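Local atomic coordinates of beta-glucosidase (Saccharopolyspora erythraea D, PDB entry 5M6G), a protein that probably hydrolyses terminal, non-reducing beta-D-glucosyl residues with release of beta-D-glucose, as a member of glycosyl hydrolase family 3. Residues Gly76-Ala79 / Val80-His83; Tyr108-Tyr111 / Gln112-Ala115. All blocks are in the same frame, centred on the assembly; numbering follows the deposited sequence.

Interaction 1 (Gly76-Ala79 / Val80-His83); sequences GPQA and VADH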
loop_
_atom_site.group_PDB
_atom_site.type_symbol
_atom_site.label_atom_id
_atom_site.label_comp_id
_atom_site.label_asym_id
_atom_site.label_seq_id
_atom_site.Cartn_x
_atom_site.Cartn_y
_atom_site.Cartn_z
ATOM N N GLY A 76 4.986 -2.276 25.335
ATOM C CA GLY A 76 6.278 -1.647 25.247
ATOM C C GLY A 76 7.387 -2.672 25.166
ATOM O O GLY A 76 7.164 -3.893 25.210
ATOM N N PRO A 77 8.619 -2.171 25.049
ATOM C CA PRO A 77 9.771 -3.084 24.901
ATOM C C PRO A 77 9.844 -4.165 25.963
ATOM O O PRO A 77 10.010 -5.345 25.628
ATOM C CB PRO A 77 10.966 -2.121 24.969
ATOM C CG PRO A 77 10.412 -0.827 24.372
ATOM C CD PRO A 77 8.998 -0.752 24.886
ATOM N N GLN A 78 9.704 -3.799 27.240
ATOM C CA GLN A 78 9.852 -4.788 28.304
ATOM C C GLN A 78 8.807 -5.891 28.191
ATOM O O GLN A 78 9.135 -7.077 28.326
ATOM C CB GLN A 78 9.774 -4.110 29.673
ATOM C CG GLN A 78 10.266 -4.993 30.805
ATOM C CD GLN A 78 11.617 -5.604 30.493
ATOM O OE1 GLN A 78 12.593 -4.888 30.256
ATOM N NE2 GLN A 78 11.677 -6.933 30.471
ATOM N N ALA A 79 7.547 -5.525 27.935
ATOM C CA ALA A 79 6.490 -6.530 27.812
ATOM C C ALA A 79 6.716 -7.440 26.614
ATOM O O ALA A 79 6.441 -8.646 26.679
ATOM C CB ALA A 79 5.125 -5.859 27.693
ATOM N N VAL A 80 7.177 -6.876 25.496
ATOM C CA VAL A 80 7.497 -7.705 24.336
ATOM C C VAL A 80 8.558 -8.734 24.708
ATOM O O VAL A 80 8.425 -9.924 24.405
ATOM C CB VAL A 80 7.943 -6.826 23.151
ATOM C CG1 VAL A 80 8.527 -7.689 22.031
ATOM C CG2 VAL A 80 6.760 -6.000 22.639
ATOM N N ALA A 81 9.610 -8.298 25.404
ATOM C CA ALA A 81 10.642 -9.238 25.837
ATOM C C ALA A 81 10.107 -10.228 26.869
ATOM O O ALA A 81 10.382 -11.433 26.774
ATOM C CB ALA A 81 11.851 -8.483 26.395
ATOM N N ASP A 82 9.336 -9.747 27.857
ATOM C CA ASP A 82 8.824 -10.637 28.900
ATOM C C ASP A 82 8.022 -11.798 28.320
ATOM O O ASP A 82 8.050 -12.903 28.869
ATOM C CB ASP A 82 7.959 -9.864 29.898
ATOM C CG ASP A 82 8.771 -8.957 30.810
ATOM O OD1 ASP A 82 10.018 -9.034 30.799
ATOM O OD2 ASP A 82 8.153 -8.166 31.550
ATOM N N HIS A 83 7.299 -11.576 27.218
ATOM C CA HIS A 83 6.486 -12.628 26.618
ATOM C C HIS A 83 7.174 -13.318 25.448
ATOM O O HIS A 83 6.565 -14.194 24.811
ATOM C CB HIS A 83 5.128 -12.058 26.182
ATOM C CG HIS A 83 4.249 -11.682 27.336
ATOM N ND1 HIS A 83 4.178 -10.398 27.832
ATOM C CD2 HIS A 83 3.441 -12.434 28.121
ATOM C CE1 HIS A 83 3.351 -10.370 28.862
ATOM N NE2 HIS A 83 2.891 -11.594 29.058
#
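Two N-H groups of one residue grip the carbonyl oxygen of Ala-79: the backbone N of His-83 and its ring ND1 each lie 3.1 Å from Ala-79 O, reaching it from opposite faces of the carbonyl plane. The backbone bond is the usual i to i+4 link, while the ring meets the oxygen at its edge, nearly in its own plane, with an N-H...O angle of 153°. With CG set beside the backbone N (chi1 -69°), the imidazole folds back along the helix to make this second bond, while a weak bond from NE2 to Glu-346 uses its other nitrogen. Replacing His-83 by an alanine removes the ring donor to Ala-79 O and would probably also cost His-345 its edge-to-face partner. The helix 77-82 is the short crossover of a beta-alpha-beta unit in the TIM-barrel-like N-terminal domain; Gly-76 is its N-cap residue, and its O accepts from Val-80 N at 3.0 Å. Also within the helix, Gln-78 NE2 donates to Asp-82 OD1 at 2.7 Å, the carboxylate oxygen lying in the amide plane although the amide comes from above the carboxylate plane. A bend at chi2 (50°) carries the glutamine's end along the exposed flank toward Asp-82. On the buried flank, Val-80 CG2 sits 3.3 Å from Gly-76 O, and the valine side chain packs on Tyr-111 and Leu-124.

Interaction 2 (Tyr108-Tyr111 / Gln112-Ala115); sequences YDSY and QRAA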
loop_
_atom_site.group_PDB
_atom_site.type_symbol
_atom_site.label_atom_id
_atom_site.label_comp_id
_atom_site.label_asym_id
_atom_site.label_seq_id
_atom_site.Cartn_x
_atom_site.Cartn_y
_atom_site.Cartn_z
ATOM N N TYR A 108 12.502 1.885 17.381
ATOM C CA TYR A 108 12.877 0.550 16.929
ATOM C C TYR A 108 14.003 -0.029 17.783
ATOM O O TYR A 108 13.906 -1.157 18.275
ATOM C CB TYR A 108 13.286 0.593 15.457
ATOM C CG TYR A 108 13.734 -0.757 14.956
ATOM C CD1 TYR A 108 12.823 -1.647 14.394
ATOM C CD2 TYR A 108 15.059 -1.164 15.094
ATOM C CE1 TYR A 108 13.235 -2.902 13.955
ATOM C CE2 TYR A 108 15.469 -2.401 14.676
ATOM C CZ TYR A 108 14.559 -3.267 14.102
ATOM O OH TYR A 108 14.982 -4.499 13.679
ATOM N N ASP A 109 15.093 0.732 17.961
ATOM C CA ASP A 109 16.225 0.239 18.740
ATOM C C ASP A 109 15.834 -0.060 20.176
ATOM O O ASP A 109 16.400 -0.968 20.800
ATOM C CB ASP A 109 17.367 1.256 18.721
ATOM C CG ASP A 109 18.082 1.299 17.395
ATOM O OD1 ASP A 109 17.805 0.432 16.544
ATOM O OD2 ASP A 109 18.931 2.193 17.210
ATOM N N SER A 110 14.887 0.699 20.724
ATOM C CA SER A 110 14.436 0.446 22.087
ATOM C C SER A 110 13.764 -0.922 22.189
ATOM O O SER A 110 14.048 -1.704 23.108
ATOM C CB SER A 110 13.488 1.561 22.521
ATOM O OG SER A 110 12.953 1.308 23.800
ATOM N N TYR A 111 12.876 -1.237 21.244
ATOM C CA TYR A 111 12.270 -2.568 21.239
ATOM C C TYR A 111 13.328 -3.647 21.056
ATOM O O TYR A 111 13.311 -4.676 21.746
ATOM C CB TYR A 111 11.217 -2.657 20.137
ATOM C CG TYR A 111 9.860 -2.134 20.543
ATOM C CD1 TYR A 111 9.002 -2.917 21.296
ATOM C CD2 TYR A 111 9.432 -0.852 20.161
ATOM C CE1 TYR A 111 7.756 -2.465 21.673
ATOM C CE2 TYR A 111 8.175 -0.388 20.537
ATOM C CZ TYR A 111 7.346 -1.201 21.296
ATOM O OH TYR A 111 6.090 -0.784 21.680
ATOM N N GLN A 112 14.282 -3.409 20.159
ATOM C CA GLN A 112 15.284 -4.422 19.860
ATOM C C GLN A 112 16.184 -4.690 21.062
ATOM O O GLN A 112 16.492 -5.852 21.359
ATOM C CB GLN A 112 16.101 -3.986 18.649
ATOM C CG GLN A 112 16.893 -5.088 18.006
ATOM C CD GLN A 112 16.002 -6.199 17.484
ATOM O OE1 GLN A 112 15.631 -7.093 18.234
ATOM N NE2 GLN A 112 15.650 -6.142 16.201
ATOM N N ARG A 113 16.598 -3.639 21.782
ATOM C CA ARG A 113 17.432 -3.854 22.968
ATOM C C ARG A 113 16.766 -4.806 23.956
ATOM O O ARG A 113 17.424 -5.690 24.528
ATOM C CB ARG A 113 17.741 -2.517 23.657
ATOM C CG ARG A 113 18.777 -1.654 22.954
ATOM C CD ARG A 113 19.291 -0.564 23.896
ATOM N NE ARG A 113 18.248 0.411 24.167
ATOM C CZ ARG A 113 17.999 1.462 23.391
ATOM N NH1 ARG A 113 18.734 1.687 22.308
ATOM N NH2 ARG A 113 17.015 2.295 23.703
ATOM N N ALA A 114 15.459 -4.639 24.174
ATOM C CA ALA A 114 14.747 -5.508 25.103
ATOM C C ALA A 114 14.661 -6.934 24.577
ATOM O O ALA A 114 14.909 -7.894 25.323
ATOM C CB ALA A 114 13.357 -4.948 25.385
ATOM N N ALA A 115 14.336 -7.097 23.290
ATOM C CA ALA A 115 14.282 -8.437 22.704
ATOM C C ALA A 115 15.632 -9.143 22.800
ATOM O O ALA A 115 15.697 -10.343 23.089
ATOM C CB ALA A 115 13.828 -8.353 21.246
#
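The guanidinium group of Arg-113 lies with one face over the helix backbone, where Asp-109 O stands 3.8 Å above its plane and Ser-110 CA 3.5 Å, both offset toward the rim. A bend at chi3 (-69°) turns the group back over the preceding turn, bringing NH2 within 3.8 Å of Ser-110 CB. Its charge makes no salt bridge with Asp-109, since NH1 and Asp-109 OD2 are 5.1 Å apart; that carboxylate instead pairs with Arg-390 through OD2 and accepts from the backbone N of Ala-388 through OD1, which also lies at the edge of the Tyr-108 ring, in its plane. The second flat pair is Tyr-108 and Gln-112, whose side chains run side by side in the same direction, with ring and amide planes 79° apart. Gln-112 NE2 comes obliquely to the phenol and gives Tyr-108 OH a weak hydrogen bond of 3.1 Å, bent to 128° at the hydrogen. Both groups have firmer partners: the phenol bonds to Asp-175, and the amide spans two loops, from OE1 to Leu-124 N and from NE2 to Pro-386 O, so its rotation is fixed from both ends. The Tyr-111 hydroxyl bonds to Ala-75 O. In the backbone, Gln-112 N donates to Tyr-108 O at 3.0 Å and Ala-115 N to Tyr-111 O at the same length, whereas the bond from Ala-114 N to Ser-110 O is stretched to 3.4 Å and weak. Side chains three and four residues apart therefore meet on helix 101-116, which runs between strands 87-90 and 125-128, a beta-alpha-beta crossover of the TIM-barrel-like N-terminal domain; through Tyr-108 it also supplies a second-shell contact to Asp-175, a ligand of a magnesium ion.

How the interactions relate
From the N terminus, interaction 1 is complete before interaction 2 begins, so the two stand in series, neither nested nor crossing. Neither closes a long loop: each is a run of i to i+4 links along about two turns of one helix. Residues 76-83 span the short helix 77-82 and its ends, after strand 68-71, and residues 108-115 lie in the one after strand 87-90, leading to strand 125-128. Strand 87-90 ends the first beta-alpha-beta unit and starts the second. Their centres lie 9 Å apart and the helices pack directly: Pro-77 CG rests 3.4 Å from Ser-110 OG, and Ala-81 CB 3.3 Å from Ala-114 O. These contacts join consecutive crossovers of the same parallel sheet.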